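Local atomic coordinates of L-hydantoinase (PDB entry 1GKR), a protein that hydrolyses the cyclic amide ring of 5-substituted hydantoins, preferring aryl over alkyl derivatives, with a pair of zinc ions in each subunit of a homotetramer. Residues A[250-254]-A[255-259]; A[218-221]-A[222-225]; A[359-363]-A[364-368]. All coordinates share one frame; numbering follows the deposited sequence.

Contact 1 of 3, residues A[250-254]-A[255-259]; sequences HQAQS and EGQDV
The side-chain amides of Gln253 and Gln251 reach from the last turn of helix 243-254 to Val259 and Glu255, each through its NE2. Gln253 NE2 donates to Val259 O (3.0 Å); this nitrogen lies in the plane of the Val259 carbonyl, while that oxygen is tilted from the amide plane. Gln251 NE2 meets Glu255 OE1 at 2.9 Å in a weak bond, the amide and carboxylate planes being 54° apart. Between these two reaches the helix closes in a Schellman motif: Gln257 N bonds back to Ala252 O (3.2 Å) and Gly256 N to Gln253 O (2.9 Å). Gly256 is the C-prime residue, and its phi of 108° would jam a beta carbon against the preceding carbonyl, so glycine suits the place. Ala252 O takes a second donor, Glu255 N, which approaches from the opposite face of the carbonyl to Gln257 N. Gln253 has CG between its backbone N and carbonyl carbon (chi1 78°), and from there an extended chain carries the amide along to the start of strand 259-263. With an alanine here, Val259 O is likely to lose this donor, and the chain after the turn a tie to the helix. The small Ala252 CB fits close to Val259 CG2 (4.2 Å) and packs on Leu225 of helix 214-231. Ser254 OG hydrogen-bonds to Ser254 OG of the second subunit. A water donates to both Gln253 O (3.2 Å) and Gln257 O (3.1 Å).

Contact 2 of 3, residues A[218-221]-A[222-225]; sequences NEAI and QRAL
Glu219 and Arg223, one helical turn apart, meet because both chains fold toward the same flank of helix 214-231. Glu219 has CG anti to the backbone N (chi1 180°) and then bends at chi2 (-77°), while Arg223 turns at chi3 (-35°) to bring the NE side of its guanidinium to the carboxylate. The grip is side-on and two-pronged: Arg223 NH2 donates to Glu219 OE1 at 2.8 Å and Arg223 NE to Glu219 OE2 at 2.9 Å. Each oxygen uses its syn lone pair, and the two flat groups are nearly coplanar, which fixes both in rotation. This is the i to i+4 salt bridge of an alpha helix, here on one of the helices of the TIM-barrel amidohydrolase fold. It is buried, and both charges have further partners: Asp163 pairs with Arg223 NH1 and Asn186 donates to Glu219 OE1, while the same two residues of the third subunit pack against this pair. Ala220, with only a methyl, leaves room for the guanidinium, its CB 4.1 Å from Arg223 NH2, and lies about 7 Å, side chain to side chain, from the zinc ligand His183. On another flank the chemistry is apolar. Ile221 and Leu225 run side by side, Ile221 CG2 against Leu225 CD2 at 3.7 Å, and their branched carbons suit the seam with helix 243-254, where Ile221 packs on Ile249.

Contact 3 of 3, residues A[359-363]-A[364-368]; sequences RLVEV and MCEKP
Met364 lays its sulphur against the branch of Leu360 one turn earlier, Met364 SD to Leu360 CD2 at 3.9 Å, a flexible thioether filling the hollow beside a forked side chain. Met364 CG also borders Val363 CG2. On another flank Val361 CG1 rests near Cys365 CB (4.2 Å), where the small Cys365 side chain fits beside the valine. The helix widens here into a pi-type turn: Val361 O accepts from both Glu366 N (3.1 Å), in its carbonyl plane, and Cys365 N, above that plane, while Lys367 N bonds to Glu362 O (2.9 Å). Pro368, without an N-H to give, sets its ring CD near Val363 O (3.5 Å), and the axes of the two segments diverge by 40°. Glu362, extended beyond CG, joins a charged network: Arg359 NE and NH2 both grip Glu362 OE1 side-on, the nearer, NH2, at 2.9 Å, and Lys367 NZ stands at a long 3.8 Å from Glu362 OE2. Glu366 instead bonds to Ser14. Helix 357-372 thus lies with Leu360 on helix 341-350, Val361 and Cys365 on Met53 of strand 51-62, and Val363 on Leu309 of strand 308-309.

Overall arrangement
Contacts 1 and 2 are neighbours in space, their centres about 13 Å apart, and touch where Gln257 NE2 probably bonds to Leu225 O, joining the chain after helix 243-254 to helix 214-231. Contact 3 touches neither. Contacts 2 and 3 are buried and lie within helices, whereas contact 1 is only partly buried and marks a helix end. Their chemistry follows their place: a backbone cap and hydrogen bonds from glutamine side-chain amides at the helix end, a buried ion pair near the third subunit in contact 2, and in contact 3 apolar packing on strands with a charged network on its partly exposed flank. Contacts 1 and 2 meet other subunits; contact 3 does not.

Contact 1 of 3, residues A[250-254]-A[255-259]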
loop_
_atom_site.group_PDB
_atom_site.type_symbol
_atom_site.label_atom_id
_atom_site.label_comp_id
_atom_site.label_asym_id
_atom_site.label_seq_id
_atom_site.Cartn_x
_atom_site.Cartn_y
_atom_site.Cartn_z
ATOM N N HIS A 250 5.057 3.483 -11.883
ATOM C CA HIS A 250 5.416 2.074 -11.843
ATOM C C HIS A 250 4.395 1.280 -11.023
ATOM O O HIS A 250 3.895 0.241 -11.459
ATOM C CB HIS A 250 6.801 1.894 -11.237
ATOM C CG HIS A 250 7.333 0.512 -11.402
ATOM N ND1 HIS A 250 7.439 -0.095 -12.637
ATOM C CD2 HIS A 250 7.728 -0.410 -10.493
ATOM C CE1 HIS A 250 7.872 -1.334 -12.479
ATOM N NE2 HIS A 250 8.054 -1.550 -11.188
ATOM N N GLN A 251 4.089 1.784 -9.833
ATOM C CA GLN A 251 3.129 1.136 -8.970
ATOM C C GLN A 251 1.807 0.933 -9.700
ATOM O O GLN A 251 1.221 -0.146 -9.664
ATOM C CB GLN A 251 2.915 1.973 -7.715
ATOM C CG GLN A 251 1.846 1.408 -6.795
ATOM C CD GLN A 251 2.152 -0.022 -6.341
ATOM O OE1 GLN A 251 3.147 -0.265 -5.647
ATOM N NE2 GLN A 251 1.297 -0.976 -6.733
ATOM N N ALA A 252 1.345 1.975 -10.381
ATOM C CA ALA A 252 0.088 1.893 -11.099
ATOM C C ALA A 252 0.144 0.920 -12.262
ATOM O O ALA A 252 -0.811 0.183 -12.481
ATOM C CB ALA A 252 -0.339 3.271 -11.587
ATOM N N GLN A 253 1.240 0.894 -13.019
ATOM C CA GLN A 253 1.262 -0.038 -14.147
ATOM C C GLN A 253 1.325 -1.436 -13.569
ATOM O O GLN A 253 0.721 -2.385 -14.082
ATOM C CB GLN A 253 2.446 0.215 -15.098
ATOM C CG GLN A 253 3.783 -0.285 -14.643
ATOM C CD GLN A 253 4.836 -0.253 -15.745
ATOM O OE1 GLN A 253 5.972 -0.653 -15.524
ATOM N NE2 GLN A 253 4.464 0.221 -16.927
ATOM N N SER A 254 2.046 -1.535 -12.462
ATOM C CA SER A 254 2.209 -2.781 -11.752
ATOM C C SER A 254 0.845 -3.289 -11.247
ATOM O O SER A 254 0.681 -4.465 -10.944
ATOM C CB SER A 254 3.183 -2.547 -10.606
ATOM O OG SER A 254 2.957 -3.461 -9.567
ATOM N N GLU A 255 -0.141 -2.400 -11.168
ATOM C CA GLU A 255 -1.468 -2.794 -10.714
ATOM C C GLU A 255 -2.402 -3.072 -11.876
ATOM O O GLU A 255 -3.596 -3.241 -11.672
ATOM C CB GLU A 255 -2.079 -1.715 -9.815
ATOM C CG GLU A 255 -1.416 -1.622 -8.458
ATOM C CD GLU A 255 -1.962 -0.503 -7.586
ATOM O OE1 GLU A 255 -1.501 -0.371 -6.431
ATOM O OE2 GLU A 255 -2.843 0.247 -8.052
ATOM N N GLY A 256 -1.871 -3.107 -13.095
ATOM C CA GLY A 256 -2.718 -3.377 -14.245
ATOM C C GLY A 256 -3.022 -2.213 -15.181
ATOM O O GLY A 256 -3.581 -2.416 -16.264
ATOM N N GLN A 257 -2.667 -0.990 -14.790
ATOM C CA GLN A 257 -2.933 0.172 -15.650
ATOM C C GLN A 257 -1.947 0.261 -16.819
ATOM O O GLN A 257 -0.741 0.098 -16.639
ATOM C CB GLN A 257 -2.881 1.463 -14.834
ATOM C CG GLN A 257 -3.941 1.554 -13.759
ATOM C CD GLN A 257 -4.026 2.942 -13.166
ATOM O OE1 GLN A 257 -4.051 3.111 -11.945
ATOM N NE2 GLN A 257 -4.076 3.953 -14.033
ATOM N N ASP A 258 -2.475 0.504 -18.017
ATOM C CA ASP A 258 -1.658 0.617 -19.227
ATOM C C ASP A 258 -0.992 1.999 -19.254
ATOM O O ASP A 258 -1.224 2.799 -20.148
ATOM C CB ASP A 258 -2.547 0.426 -20.464
ATOM C CG ASP A 258 -1.746 0.242 -21.745
ATOM O OD1 ASP A 258 -0.504 0.196 -21.644
ATOM O OD2 ASP A 258 -2.349 0.138 -22.848
ATOM N N VAL A 259 -0.160 2.272 -18.263
ATOM C CA VAL A 259 0.512 3.550 -18.161
ATOM C C VAL A 259 2.011 3.324 -18.161
ATOM O O VAL A 259 2.471 2.300 -17.691
ATOM C CB VAL A 259 0.092 4.249 -16.875
ATOM C CG1 VAL A 259 -1.408 4.351 -16.846
ATOM C CG2 VAL A 259 0.585 3.471 -15.663
HETATM O O HOH W 1 0.234 -2.845 -17.177
#

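Contact 2 of 3, residues A[218-221]-A[222-225]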
loop_
_atom_site.group_PDB
_atom_site.type_symbol
_atom_site.label_atom_id
_atom_site.label_comp_id
_atom_site.label_asym_id
_atom_site.label_seq_id
_atom_site.Cartn_x
_atom_site.Cartn_y
_atom_site.Cartn_z
ATOM N N ASN A 218 4.216 15.711 -9.164
ATOM C CA ASN A 218 3.669 14.438 -8.753
ATOM C C ASN A 218 2.160 14.446 -8.580
ATOM O O ASN A 218 1.508 13.427 -8.767
ATOM C CB ASN A 218 4.385 13.976 -7.491
ATOM C CG ASN A 218 5.828 13.568 -7.769
ATOM O OD1 ASN A 218 6.627 13.408 -6.846
ATOM N ND2 ASN A 218 6.160 13.390 -9.045
ATOM N N GLU A 219 1.592 15.594 -8.241
ATOM C CA GLU A 219 0.147 15.670 -8.100
ATOM C C GLU A 219 -0.466 15.474 -9.490
ATOM O O GLU A 219 -1.448 14.746 -9.657
ATOM C CB GLU A 219 -0.254 17.027 -7.526
ATOM C CG GLU A 219 -1.752 17.234 -7.342
ATOM C CD GLU A 219 -2.486 17.534 -8.650
ATOM O OE1 GLU A 219 -1.958 18.347 -9.441
ATOM O OE2 GLU A 219 -3.591 16.975 -8.885
ATOM N N ALA A 220 0.124 16.117 -10.491
ATOM C CA ALA A 220 -0.383 16.007 -11.850
ATOM C C ALA A 220 -0.271 14.564 -12.337
ATOM O O ALA A 220 -1.163 14.052 -13.027
ATOM C CB ALA A 220 0.386 16.935 -12.770
ATOM N N ILE A 221 0.822 13.902 -11.980
ATOM C CA ILE A 221 0.990 12.525 -12.402
ATOM C C ILE A 221 -0.135 11.697 -11.774
ATOM O O ILE A 221 -0.795 10.893 -12.447
ATOM C CB ILE A 221 2.372 11.998 -11.977
ATOM C CG1 ILE A 221 3.454 12.663 -12.830
ATOM C CG2 ILE A 221 2.431 10.501 -12.134
ATOM C CD1 ILE A 221 4.892 12.359 -12.380
ATOM N N GLN A 222 -0.365 11.923 -10.485
ATOM C CA GLN A 222 -1.401 11.219 -9.735
ATOM C C GLN A 222 -2.771 11.419 -10.381
ATOM O O GLN A 222 -3.556 10.483 -10.503
ATOM C CB GLN A 222 -1.427 11.751 -8.316
ATOM C CG GLN A 222 -2.222 10.931 -7.329
ATOM C CD GLN A 222 -1.353 10.517 -6.138
ATOM O OE1 GLN A 222 -1.857 10.043 -5.115
ATOM N NE2 GLN A 222 -0.033 10.697 -6.273
ATOM N N ARG A 223 -3.040 12.655 -10.791
ATOM C CA ARG A 223 -4.296 13.016 -11.432
ATOM C C ARG A 223 -4.476 12.326 -12.792
ATOM O O ARG A 223 -5.544 11.787 -13.091
ATOM C CB ARG A 223 -4.351 14.528 -11.618
ATOM C CG ARG A 223 -5.743 15.096 -11.498
ATOM C CD ARG A 223 -5.804 16.528 -11.926
ATOM N NE ARG A 223 -4.603 17.279 -11.590
ATOM C CZ ARG A 223 -4.168 18.301 -12.319
ATOM N NH1 ARG A 223 -4.847 18.667 -13.401
ATOM N NH2 ARG A 223 -3.055 18.941 -11.988
ATOM N N ALA A 224 -3.437 12.360 -13.618
ATOM C CA ALA A 224 -3.502 11.727 -14.926
ATOM C C ALA A 224 -3.758 10.248 -14.727
ATOM O O ALA A 224 -4.577 9.649 -15.427
ATOM C CB ALA A 224 -2.207 11.923 -15.667
ATOM N N LEU A 225 -3.051 9.668 -13.761
ATOM C CA LEU A 225 -3.192 8.261 -13.442
ATOM C C LEU A 225 -4.649 7.897 -13.088
ATOM O O LEU A 225 -5.198 6.929 -13.612
ATOM C CB LEU A 225 -2.238 7.926 -12.298
ATOM C CG LEU A 225 -0.939 7.164 -12.623
ATOM C CD1 LEU A 225 -0.494 7.383 -14.036
ATOM C CD2 LEU A 225 0.144 7.597 -11.666
#

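Contact 3 of 3, residues A[359-363]-A[364-368]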
loop_
_atom_site.group_PDB
_atom_site.type_symbol
_atom_site.label_atom_id
_atom_site.label_comp_id
_atom_site.label_asym_id
_atom_site.label_seq_id
_atom_site.Cartn_x
_atom_site.Cartn_y
_atom_site.Cartn_z
ATOM N N ARG A 359 19.637 -3.040 -21.353
ATOM C CA ARG A 359 18.577 -2.175 -20.863
ATOM C C ARG A 359 18.471 -0.905 -21.715
ATOM O O ARG A 359 17.369 -0.431 -22.016
ATOM C CB ARG A 359 18.831 -1.818 -19.407
ATOM C CG ARG A 359 17.871 -0.784 -18.896
ATOM C CD ARG A 359 17.070 -1.314 -17.745
ATOM N NE ARG A 359 16.057 -2.270 -18.163
ATOM C CZ ARG A 359 15.622 -3.264 -17.393
ATOM N NH1 ARG A 359 16.116 -3.436 -16.172
ATOM N NH2 ARG A 359 14.684 -4.086 -17.837
ATOM N N LEU A 360 19.624 -0.365 -22.106
ATOM C CA LEU A 360 19.664 0.833 -22.929
ATOM C C LEU A 360 18.878 0.604 -24.203
ATOM O O LEU A 360 18.083 1.444 -24.607
ATOM C CB LEU A 360 21.107 1.199 -23.277
ATOM C CG LEU A 360 21.301 2.513 -24.042
ATOM C CD1 LEU A 360 22.656 3.101 -23.718
ATOM C CD2 LEU A 360 21.170 2.276 -25.528
ATOM N N VAL A 361 19.098 -0.535 -24.841
ATOM C CA VAL A 361 18.378 -0.830 -26.070
ATOM C C VAL A 361 16.879 -0.983 -25.823
ATOM O O VAL A 361 16.058 -0.659 -26.681
ATOM C CB VAL A 361 18.938 -2.104 -26.741
ATOM C CG1 VAL A 361 17.967 -2.650 -27.774
ATOM C CG2 VAL A 361 20.244 -1.762 -27.410
ATOM N N GLU A 362 16.524 -1.458 -24.637
ATOM C CA GLU A 362 15.124 -1.649 -24.300
ATOM C C GLU A 362 14.379 -0.327 -24.167
ATOM O O GLU A 362 13.286 -0.165 -24.729
ATOM C CB GLU A 362 14.986 -2.427 -22.994
ATOM C CG GLU A 362 13.554 -2.810 -22.687
ATOM C CD GLU A 362 13.390 -3.446 -21.326
ATOM O OE1 GLU A 362 13.986 -2.919 -20.357
ATOM O OE2 GLU A 362 12.653 -4.456 -21.223
ATOM N N VAL A 363 14.969 0.615 -23.431
ATOM C CA VAL A 363 14.327 1.910 -23.213
ATOM C C VAL A 363 14.498 2.945 -24.343
ATOM O O VAL A 363 13.716 3.903 -24.431
ATOM C CB VAL A 363 14.816 2.552 -21.902
ATOM C CG1 VAL A 363 14.606 1.612 -20.748
ATOM C CG2 VAL A 363 16.264 2.919 -22.024
ATOM N N MET A 364 15.505 2.759 -25.198
ATOM C CA MET A 364 15.751 3.696 -26.286
ATOM C C MET A 364 15.340 3.194 -27.651
ATOM O O MET A 364 15.294 3.980 -28.601
ATOM C CB MET A 364 17.227 4.115 -26.328
ATOM C CG MET A 364 17.610 4.960 -25.152
ATOM S SD MET A 364 19.256 5.635 -25.229
ATOM C CE MET A 364 18.947 7.169 -26.088
ATOM N N CYS A 365 15.040 1.900 -27.762
ATOM C CA CYS A 365 14.644 1.338 -29.046
ATOM C C CYS A 365 13.369 0.518 -28.998
ATOM O O CYS A 365 12.377 0.856 -29.635
ATOM C CB CYS A 365 15.758 0.454 -29.607
ATOM S SG CYS A 365 17.406 1.198 -29.594
ATOM N N GLU A 366 13.400 -0.566 -28.235
ATOM C CA GLU A 366 12.261 -1.463 -28.151
ATOM C C GLU A 366 10.948 -0.911 -27.610
ATOM O O GLU A 366 9.958 -0.877 -28.345
ATOM C CB GLU A 366 12.663 -2.712 -27.372
ATOM C CG GLU A 366 13.480 -3.685 -28.199
ATOM C CD GLU A 366 14.197 -4.730 -27.364
ATOM O OE1 GLU A 366 13.630 -5.144 -26.329
ATOM O OE2 GLU A 366 15.317 -5.142 -27.762
ATOM N N LYS A 367 10.924 -0.485 -26.348
ATOM C CA LYS A 367 9.684 0.014 -25.771
ATOM C C LYS A 367 9.057 1.181 -26.536
ATOM O O LYS A 367 7.852 1.171 -26.824
ATOM C CB LYS A 367 9.888 0.379 -24.296
ATOM C CG LYS A 367 9.349 -0.667 -23.331
ATOM C CD LYS A 367 9.973 -0.510 -21.941
ATOM C CE LYS A 367 9.341 -1.465 -20.933
ATOM N NZ LYS A 367 9.219 -2.835 -21.516
ATOM N N PRO A 368 9.845 2.219 -26.853
ATOM C CA PRO A 368 9.157 3.279 -27.591
ATOM C C PRO A 368 8.456 2.742 -28.860
ATOM O O PRO A 368 7.294 3.041 -29.094
ATOM C CB PRO A 368 10.273 4.297 -27.872
ATOM C CG PRO A 368 11.565 3.553 -27.525
ATOM C CD PRO A 368 11.196 2.633 -26.442
#